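Local coordinates for protein Non-ribosomal peptide synthetase (Streptomyces halstedii, PDB 3WVN) that is a non-ribosomal peptide synthetase with an AMP-binding fold of the ANL clan that holds aspartic acid in a pocket, at residues 287-292 against 315-320; 340-345 against 425-430; 110-115 against 250-255; 310-315 against 332-337; 120-125 against 195-200. All coordinates share one frame; numbering follows the deposited sequence.

Interaction 1 (287-292 against 315-320); sequences IVPSLA and SAAALP. With ASP (aspartic acid), chain C.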
# COMPACT_ATOMS: atom_id res chain seq x y z
N ILE A 287 3.38 2.88 -11.00
CA ILE A 287 3.23 4.14 -11.60
C ILE A 287 1.81 4.57 -11.48
O ILE A 287 0.88 3.76 -11.29
CB ILE A 287 3.59 4.16 -13.12
CG1 ILE A 287 2.89 3.03 -13.86
CG2 ILE A 287 5.08 4.07 -13.33
CD1 ILE A 287 3.09 3.13 -15.36
N VAL A 288 1.69 5.86 -11.70
CA VAL A 288 0.43 6.52 -11.95
C VAL A 288 0.64 7.34 -13.24
O VAL A 288 1.80 7.59 -13.62
CB VAL A 288 0.20 7.32 -10.62
CG1 VAL A 288 0.39 8.81 -10.71
CG2 VAL A 288 -1.05 6.84 -9.91
N PRO A 289 -0.42 7.68 -13.97
CA PRO A 289 -0.13 8.31 -15.29
C PRO A 289 0.79 9.57 -15.29
O PRO A 289 1.64 9.72 -16.18
CB PRO A 289 -1.50 8.67 -15.77
CG PRO A 289 -2.37 7.58 -15.21
CD PRO A 289 -1.85 7.34 -13.84
N SER A 290 0.66 10.44 -14.28
CA SER A 290 1.48 11.66 -14.26
C SER A 290 2.96 11.33 -14.03
O SER A 290 3.86 11.95 -14.61
CB SER A 290 0.98 12.65 -13.21
OG SER A 290 1.02 12.04 -11.94
N LEU A 291 3.18 10.34 -13.18
CA LEU A 291 4.52 9.87 -12.86
C LEU A 291 5.15 9.15 -14.06
O LEU A 291 6.35 9.28 -14.30
CB LEU A 291 4.45 8.94 -11.67
CG LEU A 291 5.75 8.25 -11.27
CD1 LEU A 291 6.85 9.27 -11.00
CD2 LEU A 291 5.53 7.35 -10.08
N ALA A 292 4.35 8.43 -14.85
CA ALA A 292 4.82 7.82 -16.09
C ALA A 292 5.26 8.87 -17.15
O ALA A 292 6.34 8.74 -17.77
CB ALA A 292 3.74 6.95 -16.64
N SER A 315 -2.22 2.01 -11.81
CA SER A 315 -3.58 2.09 -11.38
C SER A 315 -3.89 3.52 -11.04
O SER A 315 -3.09 4.42 -11.31
CB SER A 315 -3.80 1.21 -10.13
OG SER A 315 -5.18 0.87 -10.04
N ALA A 316 -5.04 3.70 -10.42
CA ALA A 316 -5.50 4.99 -9.91
C ALA A 316 -6.12 5.82 -11.03
O ALA A 316 -7.09 6.52 -10.77
CB ALA A 316 -4.40 5.76 -9.22
N ALA A 317 -5.60 5.74 -12.26
CA ALA A 317 -6.16 6.52 -13.38
C ALA A 317 -5.76 5.92 -14.69
O ALA A 317 -4.91 5.04 -14.74
CB ALA A 317 -5.76 7.99 -13.32
N ALA A 318 -6.41 6.36 -15.75
CA ALA A 318 -6.31 5.70 -17.05
C ALA A 318 -4.95 6.06 -17.67
O ALA A 318 -4.54 7.19 -17.67
CB ALA A 318 -7.48 6.14 -17.93
N LEU A 319 -4.23 5.07 -18.16
CA LEU A 319 -2.92 5.31 -18.77
C LEU A 319 -3.12 5.50 -20.27
O LEU A 319 -3.55 4.58 -20.95
CB LEU A 319 -1.97 4.13 -18.44
CG LEU A 319 -0.47 4.38 -18.72
CD1 LEU A 319 0.13 5.54 -17.91
CD2 LEU A 319 0.34 3.10 -18.47
N PRO A 320 -2.81 6.69 -20.81
CA PRO A 320 -3.07 6.86 -22.24
C PRO A 320 -2.09 6.12 -23.13
O PRO A 320 -0.90 6.00 -22.78
CB PRO A 320 -2.93 8.37 -22.47
CG PRO A 320 -2.27 8.91 -21.26
CD PRO A 320 -2.18 7.87 -20.20
N ASP C . -6.36 1.29 -4.51
CA ASP C . -6.22 1.22 -6.02
C ASP C . -5.20 0.20 -6.49
O ASP C . -4.18 -0.03 -5.78
CB ASP C . -5.88 2.58 -6.62
CG ASP C . -6.73 3.75 -6.01
OD1 ASP C . -6.41 4.93 -6.30
OD2 ASP C . -7.70 3.49 -5.23
OXT ASP C . -5.40 -0.36 -7.60
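At the wall of the aspartic acid pocket, the N-terminal turn of helix 289-300 packs on the loop leaving strand 311-314, with Pro289 set into the curve made by Ala317, Ala318 and Leu319. The proline ring packs against the loop; its CG lies 3.3 Å from Ala318 O and also meets the carbonyl of Ala317, while the methyl of Ala317 sits 3.9 Å from that same Pro289 CG. Further along, Leu319 reaches back to the first turn of the helix. With CG anti to the backbone N (chi1 -166°), one branch, Leu319 CD1, slips between Pro289 and Ala292, 3.8 Å from Pro289 CA and 4.1 Å from Ala292 CB. The other branch, Leu319 CD2, goes to Ile287 CD1 at 4.2 Å, where the two side chains cross at about a right angle. Ile287 can do this because CG1 stands between its own N and carbonyl carbon (chi1 50°).

On the pocket side, Val288, the N-cap residue, lays CG2 3.6 Å from Ala316 CB. Ala316 CB is in turn close to OD1 of the ligand, and Ser315 OG donates a 2.7 Å hydrogen bond to the ligand OXT. Packing joins the two segments, apolar side chains together with Pro289 against loop carbonyls; Ala317 O accepts from Asn314 ND2. Trp245, another pocket residue, touches both Val288 and Ala316. Behind the contact, Ile287 pairs through its backbone with Thr313 of strand 311-314, Leu319 rests on Val336 of strand 335-340, and Ile324 and Leu327 of helix 321-330 pack against Leu319 and Ile287.

Interaction 2 (340-345 against 425-430); sequences YGQTEC and TGDYGH. With ASP (aspartic acid), chain C.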
# COMPACT_ATOMS: atom_id res chain seq x y z
N TYR A 340 -6.98 -1.64 -12.16
CA TYR A 340 -8.02 -0.74 -11.70
C TYR A 340 -8.40 -1.17 -10.30
O TYR A 340 -8.55 -2.35 -10.00
CB TYR A 340 -9.22 -0.78 -12.66
CG TYR A 340 -10.57 -0.50 -12.04
CD1 TYR A 340 -10.88 0.77 -11.53
CD2 TYR A 340 -11.55 -1.49 -11.99
CE1 TYR A 340 -12.12 1.04 -11.02
CE2 TYR A 340 -12.82 -1.23 -11.45
CZ TYR A 340 -13.09 0.04 -10.96
OH TYR A 340 -14.32 0.27 -10.39
N GLY A 341 -8.61 -0.20 -9.42
CA GLY A 341 -9.03 -0.54 -8.07
C GLY A 341 -9.64 0.60 -7.33
O GLY A 341 -9.57 1.75 -7.78
N GLN A 342 -10.21 0.26 -6.18
CA GLN A 342 -10.58 1.23 -5.16
C GLN A 342 -10.02 0.80 -3.85
O GLN A 342 -9.83 -0.41 -3.61
CB GLN A 342 -12.09 1.29 -5.03
CG GLN A 342 -12.79 1.77 -6.26
CD GLN A 342 -14.24 2.01 -5.98
OE1 GLN A 342 -14.84 1.44 -5.06
NE2 GLN A 342 -14.82 2.87 -6.77
N THR A 343 -9.85 1.75 -2.95
CA THR A 343 -9.27 1.45 -1.67
C THR A 343 -10.22 0.52 -0.90
O THR A 343 -9.78 -0.36 -0.16
CB THR A 343 -8.97 2.72 -0.87
OG1 THR A 343 -7.96 3.45 -1.54
CG2 THR A 343 -8.44 2.37 0.52
N GLU A 344 -11.51 0.65 -1.19
CA GLU A 344 -12.58 -0.16 -0.56
C GLU A 344 -12.35 -1.68 -0.64
O GLU A 344 -12.88 -2.41 0.19
CB GLU A 344 -13.90 0.16 -1.25
CG GLU A 344 -14.56 1.45 -0.82
CD GLU A 344 -13.94 2.74 -1.39
OE1 GLU A 344 -12.91 2.73 -2.11
OE2 GLU A 344 -14.48 3.81 -1.04
N CYS A 345 -11.62 -2.15 -1.67
CA CYS A 345 -11.22 -3.56 -1.74
C CYS A 345 -9.79 -3.73 -2.22
O CYS A 345 -9.45 -4.78 -2.77
CB CYS A 345 -12.15 -4.33 -2.65
SG CYS A 345 -12.13 -3.79 -4.37
N THR A 425 -19.23 -0.12 -6.54
CA THR A 425 -18.16 0.82 -6.77
C THR A 425 -18.63 2.20 -7.19
O THR A 425 -17.86 3.15 -7.14
CB THR A 425 -17.24 0.33 -7.91
OG1 THR A 425 -17.96 0.31 -9.16
CG2 THR A 425 -16.65 -1.03 -7.59
N GLY A 426 -19.86 2.28 -7.70
CA GLY A 426 -20.32 3.43 -8.44
C GLY A 426 -19.58 3.67 -9.73
O GLY A 426 -19.76 4.74 -10.31
N ASP A 427 -18.75 2.73 -10.23
CA ASP A 427 -18.25 2.87 -11.60
C ASP A 427 -19.17 2.08 -12.47
O ASP A 427 -19.84 1.17 -11.99
CB ASP A 427 -16.80 2.43 -11.76
CG ASP A 427 -15.87 3.28 -10.94
OD1 ASP A 427 -16.13 4.48 -10.89
OD2 ASP A 427 -14.90 2.78 -10.33
N TYR A 428 -19.25 2.43 -13.75
CA TYR A 428 -20.13 1.70 -14.64
C TYR A 428 -19.33 1.10 -15.79
O TYR A 428 -18.40 1.70 -16.33
CB TYR A 428 -21.28 2.59 -15.14
CG TYR A 428 -22.33 2.82 -14.10
CD1 TYR A 428 -23.49 2.09 -14.07
CD2 TYR A 428 -22.14 3.78 -13.12
CE1 TYR A 428 -24.45 2.29 -13.09
CE2 TYR A 428 -23.06 3.99 -12.13
CZ TYR A 428 -24.22 3.24 -12.11
OH TYR A 428 -25.15 3.52 -11.14
N GLY A 429 -19.73 -0.10 -16.19
CA GLY A 429 -19.06 -0.74 -17.31
C GLY A 429 -19.63 -2.11 -17.60
O GLY A 429 -20.71 -2.47 -17.12
N HIS A 430 -18.88 -2.88 -18.34
CA HIS A 430 -19.35 -4.20 -18.73
C HIS A 430 -18.22 -5.22 -18.74
O HIS A 430 -17.06 -4.87 -18.84
CB HIS A 430 -20.04 -4.10 -20.11
CG HIS A 430 -19.09 -3.74 -21.22
ND1 HIS A 430 -18.75 -2.44 -21.51
CD2 HIS A 430 -18.43 -4.52 -22.11
CE1 HIS A 430 -17.94 -2.43 -22.56
NE2 HIS A 430 -17.72 -3.68 -22.94
N ASP C . -6.36 1.29 -4.51
CA ASP C . -6.22 1.22 -6.02
C ASP C . -5.20 0.20 -6.49
O ASP C . -4.18 -0.03 -5.78
CB ASP C . -5.88 2.58 -6.62
CG ASP C . -6.73 3.75 -6.01
OD1 ASP C . -6.41 4.93 -6.30
OD2 ASP C . -7.70 3.49 -5.23
OXT ASP C . -5.40 -0.36 -7.60
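Two side chains of 340-345, Tyr340 and Gln342, reach Thr425 and Asp427, and the tight part of the contact is polar. Tyr340 OH donates to Asp427 OD2 at 2.6 Å, using the anti lone pair of that oxygen. The carboxylate oxygen arrives at the edge of the phenol, near the ring plane, although ring and carboxylate planes are turned 55° apart. Beside it, Gln342 extends beyond CG and donates an N-H of NE2 to Thr425 O at 3.1 Å; the bond lies in the carbonyl plane, on a lone pair, and bends moderately (N-H...O 156°). The same NE2 passes 3.6 Å from Asp427 OD2, too far to count as a bond, while Thr425 CB packs 3.8 Å from Tyr340 OH.

The receiving side is shaped by an ST turn: Thr425 OG1, held between its backbone N and carbonyl carbon (chi1 65°), accepts from Asp427 N at 2.8 Å. It also bonds Ile390 O of strand 388-393. The chain turns a corner at Gly426, between strands 423-425 and 427-431.

Away from this cluster the packing is loose. Gly426 is exposed, and Tyr428, next along the strand, turns away from 340-345 and is exposed too. On the other flank 340-345 borders the ligand instead, with Gln342 CA 3.7 Å from OD2 of the bound aspartic acid.

Interaction 3 (110-115 against 250-255); sequences AVFYGA and YKVLIS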
# COMPACT_ATOMS: atom_id res chain seq x y z
N ALA A 110 8.70 -0.05 10.08
CA ALA A 110 8.86 -0.70 11.37
C ALA A 110 7.70 -0.34 12.28
O ALA A 110 7.26 -1.20 13.07
CB ALA A 110 10.22 -0.32 12.01
N VAL A 111 7.21 0.89 12.18
CA VAL A 111 6.09 1.28 12.94
C VAL A 111 4.87 0.50 12.54
O VAL A 111 4.08 0.03 13.40
CB VAL A 111 5.80 2.79 12.80
CG1 VAL A 111 4.43 3.15 13.36
CG2 VAL A 111 6.92 3.55 13.50
N PHE A 112 4.68 0.38 11.24
CA PHE A 112 3.58 -0.41 10.68
C PHE A 112 3.59 -1.84 11.19
O PHE A 112 2.61 -2.33 11.75
CB PHE A 112 3.69 -0.36 9.15
CG PHE A 112 2.75 -1.27 8.45
CD1 PHE A 112 1.41 -1.28 8.76
CD2 PHE A 112 3.22 -2.09 7.44
CE1 PHE A 112 0.54 -2.14 8.11
CE2 PHE A 112 2.34 -2.93 6.73
CZ PHE A 112 1.01 -2.95 7.07
N TYR A 113 4.69 -2.55 10.99
CA TYR A 113 4.73 -3.97 11.37
C TYR A 113 4.68 -4.14 12.92
O TYR A 113 4.00 -5.03 13.44
CB TYR A 113 5.94 -4.65 10.79
CG TYR A 113 5.75 -5.06 9.31
CD1 TYR A 113 4.69 -5.90 8.89
CD2 TYR A 113 6.59 -4.58 8.35
CE1 TYR A 113 4.53 -6.26 7.55
CE2 TYR A 113 6.42 -4.92 7.03
CZ TYR A 113 5.39 -5.76 6.64
OH TYR A 113 5.33 -6.04 5.32
N GLY A 114 5.36 -3.24 13.64
CA GLY A 114 5.36 -3.30 15.10
C GLY A 114 3.99 -3.13 15.69
O GLY A 114 3.64 -3.77 16.67
N ALA A 115 3.20 -2.26 15.07
CA ALA A 115 1.81 -2.03 15.46
C ALA A 115 0.96 -3.26 15.15
O ALA A 115 0.21 -3.72 16.02
CB ALA A 115 1.24 -0.80 14.79
N TYR A 250 0.94 -1.44 -0.11
CA TYR A 250 1.00 -2.78 -0.70
C TYR A 250 2.29 -3.14 -1.39
O TYR A 250 2.58 -4.31 -1.56
CB TYR A 250 -0.20 -3.03 -1.57
CG TYR A 250 -1.43 -3.40 -0.75
CD1 TYR A 250 -1.87 -4.71 -0.69
CD2 TYR A 250 -2.14 -2.44 -0.09
CE1 TYR A 250 -3.02 -5.05 0.01
CE2 TYR A 250 -3.29 -2.76 0.64
CZ TYR A 250 -3.72 -4.06 0.67
OH TYR A 250 -4.80 -4.43 1.42
N LYS A 251 3.11 -2.13 -1.73
CA LYS A 251 4.49 -2.41 -2.14
C LYS A 251 5.36 -2.84 -0.91
O LYS A 251 6.24 -3.72 -1.02
CB LYS A 251 5.06 -1.30 -3.05
CG LYS A 251 4.35 -1.19 -4.48
CD LYS A 251 3.31 -2.31 -4.98
CE LYS A 251 1.82 -1.85 -4.91
NZ LYS A 251 0.68 -2.45 -5.74
N VAL A 252 5.07 -2.27 0.26
CA VAL A 252 5.65 -2.80 1.51
C VAL A 252 5.26 -4.25 1.69
O VAL A 252 6.11 -5.12 1.84
CB VAL A 252 5.20 -2.01 2.74
CG1 VAL A 252 5.61 -2.72 4.03
CG2 VAL A 252 5.82 -0.63 2.73
N LEU A 253 3.96 -4.52 1.60
CA LEU A 253 3.45 -5.89 1.84
C LEU A 253 3.88 -6.92 0.80
O LEU A 253 4.27 -8.07 1.15
CB LEU A 253 1.93 -5.83 1.85
CG LEU A 253 1.41 -5.06 3.06
CD1 LEU A 253 0.01 -4.51 2.78
CD2 LEU A 253 1.47 -5.91 4.32
N ILE A 254 3.82 -6.53 -0.48
CA ILE A 254 4.13 -7.49 -1.56
C ILE A 254 5.62 -7.73 -1.50
O ILE A 254 6.05 -8.86 -1.62
CB ILE A 254 3.58 -7.03 -2.94
CG1 ILE A 254 2.06 -7.10 -2.93
CG2 ILE A 254 4.06 -7.95 -4.02
CD1 ILE A 254 1.39 -6.37 -4.06
N SER A 255 6.44 -6.70 -1.27
CA SER A 255 7.87 -6.98 -1.15
C SER A 255 8.14 -7.89 -0.01
O SER A 255 8.95 -8.80 -0.12
CB SER A 255 8.70 -5.74 -0.93
OG SER A 255 8.53 -4.89 -2.03
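Phe112 and Tyr113 of helix 106-116 reach over to Val252 and Leu253 of helix 246-258 in a buried helix-helix contact of the AMP-binding fold. The helix axes are far apart, 12.0 Å at closest approach, and cross at -69°, so the two aromatic rings span most of the distance.

The two aromatic residues leave their helix differently. Phe112 has CG anti to the backbone N (chi1 172°); Tyr113 places CG beside its N instead (chi1 -81°). This brings the rings together, with Phe112 CD2 lying 4.1 Å above the centre of one face of the Tyr113 ring. Both residues touch both Val252 and Leu253, Phe112 coming nearest Leu253 and Tyr113 nearest Val252. Phe112 presents its edge to Leu253, whose CD2 lies in the ring plane 3.9 Å from Phe112 CE2, the two side chains crossing at about a right angle. Tyr113 and Val252 approach from opposite directions, with Tyr113 CE2 3.8 Å from Val252 CG1. The other methyl of Leu253, CD1, turns back over the face of Tyr250 on its own helix.

Val47 of helix 47-57 touches Phe112, Tyr113 and Leu253. The phenol oxygen of Tyr113 sits 3.6 Å from Val252 CG1 and is hydrogen-bonded to Thr256 OG1, one turn on from Val252.

Interaction 4 (310-315 against 332-337); sequences RMFTNS and PGAQVV. With ASP (aspartic acid), chain C.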
# COMPACT_ATOMS: atom_id res chain seq x y z
N ARG A 310 11.72 -4.19 -15.46
CA ARG A 310 10.97 -5.22 -16.12
C ARG A 310 9.43 -5.02 -16.09
O ARG A 310 8.67 -5.66 -16.86
CB ARG A 310 11.38 -6.60 -15.56
CG ARG A 310 10.63 -7.07 -14.28
CD ARG A 310 11.25 -8.37 -13.77
NE ARG A 310 10.64 -8.89 -12.56
CZ ARG A 310 9.48 -9.55 -12.50
NH1 ARG A 310 8.78 -9.76 -13.61
NH2 ARG A 310 9.03 -10.01 -11.36
N MET A 311 8.95 -4.13 -15.24
CA MET A 311 7.51 -3.92 -15.15
C MET A 311 7.13 -2.58 -14.58
O MET A 311 7.74 -2.06 -13.62
CB MET A 311 6.85 -5.04 -14.33
CG MET A 311 5.35 -5.07 -14.51
SD MET A 311 4.56 -6.37 -13.59
CE MET A 311 5.38 -7.83 -14.30
N PHE A 312 6.12 -2.01 -15.18
CA PHE A 312 5.47 -0.86 -14.66
C PHE A 312 4.02 -1.31 -14.41
O PHE A 312 3.40 -1.90 -15.33
CB PHE A 312 5.46 0.28 -15.68
CG PHE A 312 6.81 0.79 -16.05
CD1 PHE A 312 7.46 1.74 -15.25
CD2 PHE A 312 7.44 0.36 -17.19
CE1 PHE A 312 8.70 2.20 -15.57
CE2 PHE A 312 8.70 0.82 -17.56
CZ PHE A 312 9.32 1.76 -16.75
N THR A 313 3.47 -0.97 -13.24
CA THR A 313 2.10 -1.35 -12.90
C THR A 313 1.33 -0.10 -12.57
O THR A 313 1.63 0.57 -11.56
CB THR A 313 2.02 -2.30 -11.68
OG1 THR A 313 2.65 -1.69 -10.52
CG2 THR A 313 2.73 -3.56 -11.97
N ASN A 314 0.28 0.14 -13.37
CA ASN A 314 -0.46 1.37 -13.32
C ASN A 314 -1.86 1.16 -12.77
O ASN A 314 -2.58 0.25 -13.16
CB ASN A 314 -0.56 2.01 -14.68
CG ASN A 314 -1.32 3.33 -14.63
OD1 ASN A 314 -0.73 4.38 -14.36
ND2 ASN A 314 -2.62 3.27 -14.82
N SER A 315 -2.22 2.01 -11.81
CA SER A 315 -3.58 2.09 -11.38
C SER A 315 -3.89 3.52 -11.04
O SER A 315 -3.09 4.42 -11.31
CB SER A 315 -3.80 1.21 -10.13
OG SER A 315 -5.18 0.87 -10.04
N PRO A 332 12.08 -1.23 -23.59
CA PRO A 332 11.52 -2.39 -24.35
C PRO A 332 11.57 -3.68 -23.55
O PRO A 332 10.78 -4.55 -23.79
CB PRO A 332 12.39 -2.45 -25.59
CG PRO A 332 13.67 -1.82 -25.18
CD PRO A 332 13.24 -0.67 -24.30
N GLY A 333 12.40 -3.76 -22.54
CA GLY A 333 12.36 -4.92 -21.65
C GLY A 333 11.23 -4.99 -20.66
O GLY A 333 11.09 -5.99 -19.92
N ALA A 334 10.39 -3.97 -20.60
CA ALA A 334 9.48 -3.90 -19.47
C ALA A 334 8.09 -4.12 -19.95
O ALA A 334 7.75 -3.69 -21.03
CB ALA A 334 9.63 -2.54 -18.72
N GLN A 335 7.26 -4.76 -19.12
CA GLN A 335 5.83 -4.88 -19.35
C GLN A 335 5.09 -3.74 -18.73
O GLN A 335 5.45 -3.30 -17.65
CB GLN A 335 5.34 -6.23 -18.83
CG GLN A 335 6.00 -7.41 -19.51
CD GLN A 335 5.63 -8.74 -18.91
OE1 GLN A 335 5.90 -8.99 -17.75
NE2 GLN A 335 5.02 -9.62 -19.70
N VAL A 336 4.09 -3.21 -19.43
CA VAL A 336 3.28 -2.12 -18.93
C VAL A 336 1.90 -2.65 -18.63
O VAL A 336 1.22 -3.09 -19.53
CB VAL A 336 3.14 -1.02 -19.96
CG1 VAL A 336 2.26 0.11 -19.39
CG2 VAL A 336 4.51 -0.52 -20.36
N VAL A 337 1.53 -2.64 -17.37
CA VAL A 337 0.43 -3.45 -16.86
C VAL A 337 -0.67 -2.52 -16.33
O VAL A 337 -0.44 -1.72 -15.42
CB VAL A 337 0.91 -4.36 -15.70
CG1 VAL A 337 -0.25 -5.10 -15.05
CG2 VAL A 337 1.93 -5.34 -16.23
N ASP C . -6.36 1.29 -4.51
CA ASP C . -6.22 1.22 -6.02
C ASP C . -5.20 0.20 -6.49
O ASP C . -4.18 -0.03 -5.78
CB ASP C . -5.88 2.58 -6.62
CG ASP C . -6.73 3.75 -6.01
OD1 ASP C . -6.41 4.93 -6.30
OD2 ASP C . -7.70 3.49 -5.23
OXT ASP C . -5.40 -0.36 -7.60
O HOH W 1 8.59 -8.19 -16.43
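Arg310 O takes two hydrogen bonds, one from Gln335 N at 2.8 Å and one from a water at 2.6 Å. The amide donor stands well above the carbonyl plane, 48° out of it, rather than on a lone pair. The same water donates to Gln335 OE1 and accepts from Arg310 NH1, tying both side chains to the start of the strand pair; the other terminal nitrogen, NH2, makes a salt bridge with Asp235 and a hydrogen bond to Gly230 O.

Beyond this point strands 311-314 and 335-340 run parallel in regular register. Phe312 N donates to Gln335 O, Val337 N to Phe312 O and Asn314 N to Val337 O, each at 2.9 Å. Side chains alternate between the two faces. On one, Met311 lays CG 3.8 Å from Val337 CG2 and, bent at chi3 (-59°), turns CE toward Gln335 OE1. On the other, Phe312 CE2 meets Ala334 CB at 3.7 Å, with Val336 more distant.

Helix 321-330 links the strands, making a beta-alpha-beta crossover, and strand 284-287 pairs with the far side of 311-314. A hydrogen bond from Asn314 ND2 to Ala317 O spans the start of the loop after the strand. The chemistry thus divides by position: water and charge occupy the start of the strand pair at Arg310, while backbone bonds and buried apolar side chains hold the strand that delivers Ser315 to the ligand.

Interaction 5 (120-125 against 195-200); sequences VVFVPL and LAVLIY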
# COMPACT_ATOMS: atom_id res chain seq x y z
N VAL A 120 -2.54 -3.33 17.09
CA VAL A 120 -2.76 -1.90 17.07
C VAL A 120 -2.99 -1.47 15.61
O VAL A 120 -2.34 -1.99 14.71
CB VAL A 120 -1.54 -1.18 17.69
CG1 VAL A 120 -1.59 0.32 17.47
CG2 VAL A 120 -1.49 -1.47 19.19
N VAL A 121 -3.88 -0.50 15.41
CA VAL A 121 -4.34 -0.09 14.14
C VAL A 121 -3.49 1.08 13.62
O VAL A 121 -3.50 2.18 14.20
CB VAL A 121 -5.82 0.32 14.15
CG1 VAL A 121 -6.32 0.57 12.72
CG2 VAL A 121 -6.69 -0.76 14.81
N PHE A 122 -2.78 0.85 12.51
CA PHE A 122 -1.87 1.83 11.89
C PHE A 122 -2.72 2.81 11.10
O PHE A 122 -3.53 2.38 10.31
CB PHE A 122 -0.91 1.03 10.96
CG PHE A 122 0.12 1.86 10.24
CD1 PHE A 122 1.17 2.44 10.93
CD2 PHE A 122 0.11 1.95 8.84
CE1 PHE A 122 2.12 3.17 10.27
CE2 PHE A 122 1.08 2.65 8.16
CZ PHE A 122 2.08 3.29 8.88
N VAL A 123 -2.56 4.12 11.30
CA VAL A 123 -3.32 5.11 10.55
C VAL A 123 -2.33 6.06 9.90
O VAL A 123 -1.98 7.07 10.50
CB VAL A 123 -4.29 5.91 11.44
CG1 VAL A 123 -5.24 6.73 10.57
CG2 VAL A 123 -5.10 4.95 12.32
N PRO A 124 -1.87 5.72 8.67
CA PRO A 124 -0.86 6.54 8.06
C PRO A 124 -1.47 7.76 7.36
O PRO A 124 -2.42 7.61 6.58
CB PRO A 124 -0.23 5.63 7.03
CG PRO A 124 -1.36 4.75 6.64
CD PRO A 124 -2.15 4.52 7.88
N LEU A 125 -0.90 8.91 7.65
CA LEU A 125 -1.27 10.15 7.01
C LEU A 125 -0.05 10.75 6.31
O LEU A 125 1.10 10.66 6.74
CB LEU A 125 -1.80 11.19 8.02
CG LEU A 125 -3.26 11.16 8.55
CD1 LEU A 125 -3.76 9.77 8.65
CD2 LEU A 125 -3.56 11.91 9.86
N LEU A 195 -8.66 -5.19 12.89
CA LEU A 195 -8.25 -4.15 12.00
C LEU A 195 -6.74 -3.99 12.12
O LEU A 195 -6.18 -3.97 13.22
CB LEU A 195 -8.94 -2.84 12.34
CG LEU A 195 -10.45 -2.78 12.19
CD1 LEU A 195 -10.90 -1.34 12.44
CD2 LEU A 195 -10.87 -3.19 10.80
N ALA A 196 -6.11 -3.90 10.94
CA ALA A 196 -4.70 -3.57 10.84
C ALA A 196 -4.47 -2.10 10.47
O ALA A 196 -3.54 -1.48 10.95
CB ALA A 196 -4.06 -4.48 9.82
N VAL A 197 -5.31 -1.54 9.61
CA VAL A 197 -5.06 -0.22 9.07
C VAL A 197 -6.36 0.48 8.78
O VAL A 197 -7.32 -0.16 8.34
CB VAL A 197 -4.29 -0.38 7.70
CG1 VAL A 197 -3.87 0.92 7.11
CG2 VAL A 197 -3.06 -1.20 7.85
N LEU A 198 -6.37 1.80 8.98
CA LEU A 198 -7.37 2.70 8.39
C LEU A 198 -6.71 3.53 7.31
O LEU A 198 -5.66 4.09 7.53
CB LEU A 198 -7.94 3.68 9.44
CG LEU A 198 -8.43 3.09 10.75
CD1 LEU A 198 -9.10 4.19 11.59
CD2 LEU A 198 -9.37 1.91 10.53
N ILE A 199 -7.34 3.59 6.13
CA ILE A 199 -6.77 4.32 5.00
C ILE A 199 -7.73 5.42 4.72
O ILE A 199 -8.85 5.16 4.31
CB ILE A 199 -6.66 3.47 3.73
CG1 ILE A 199 -5.91 2.16 3.96
CG2 ILE A 199 -5.99 4.27 2.60
CD1 ILE A 199 -4.46 2.40 4.22
N TYR A 200 -7.33 6.65 5.00
CA TYR A 200 -8.17 7.81 4.71
C TYR A 200 -8.11 8.09 3.19
O TYR A 200 -7.06 8.20 2.65
CB TYR A 200 -7.75 9.03 5.57
CG TYR A 200 -8.40 8.93 6.95
CD1 TYR A 200 -9.68 9.42 7.16
CD2 TYR A 200 -7.79 8.24 7.98
CE1 TYR A 200 -10.33 9.23 8.37
CE2 TYR A 200 -8.43 8.06 9.19
CZ TYR A 200 -9.69 8.57 9.39
OH TYR A 200 -10.32 8.40 10.60
O HOH W 2 -5.05 6.61 6.71
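Val121 and Val123 both lean on Leu198, which sits between them with CG 3.8 Å from Val121 CG1 and 4.1 Å from Val123 CG2. Each valine has CG1 anti to its N (chi1 -173° and -169°) and uses its two methyls on different partners. Val121 sends CG2 to Leu195 CB, 3.9 Å away; Val123 sends CG1 into the edge of the Tyr200 ring, in its plane, 3.7 Å from Tyr200 CE2. Tyr200 OH is hydrogen-bonded to Asp140 OD2. On the opposite face, Val197 CG1 lies at the edge of the Phe122 ring and 4.1 Å from Pro124 CD, meeting the proline at about a right angle, and Phe112 also packs on Phe122.

The backbones join by two bonds, Phe122 N to Ala196 O (2.9 Å) and Leu198 N to Phe122 O (3.2 Å). Pro124 has no N-H to offer Leu198 O, and there a water steps in: it donates to Leu198 O and Pro124 O and accepts from Tyr200 N. The strands run the same way, 19° apart. Strand 121-125 is the outermost strand of a four-stranded parallel sheet, and this single bridge couples it to 195-200, which pairs on its other side with antiparallel strand 210-214, where Ala196 and Val197 form a classic beta bulge.

Interactions 1, 2 and 4 meet at the bound aspartic acid. Interactions 1 and 4 share Ser315, have centres 11 Å apart and are joined by a probable hydrogen bond from Ile287 N to Thr313 O; interaction 2 touches both where Gly341 N lies 3.7 Å from Ser315 OG. Interactions 3 and 5 form a second group, also 11 Å between centres, where Phe112 CD1 comes 3.5 Å from Phe122 CD2 and helix 106-116 leads into strand 121-125. They stand back from the ligand, with Leu253 about 11 Å and Val197 about 12 Å from it by side chain. Thr343 of interaction 2 links the groups by packing on Ile199 of interaction 5.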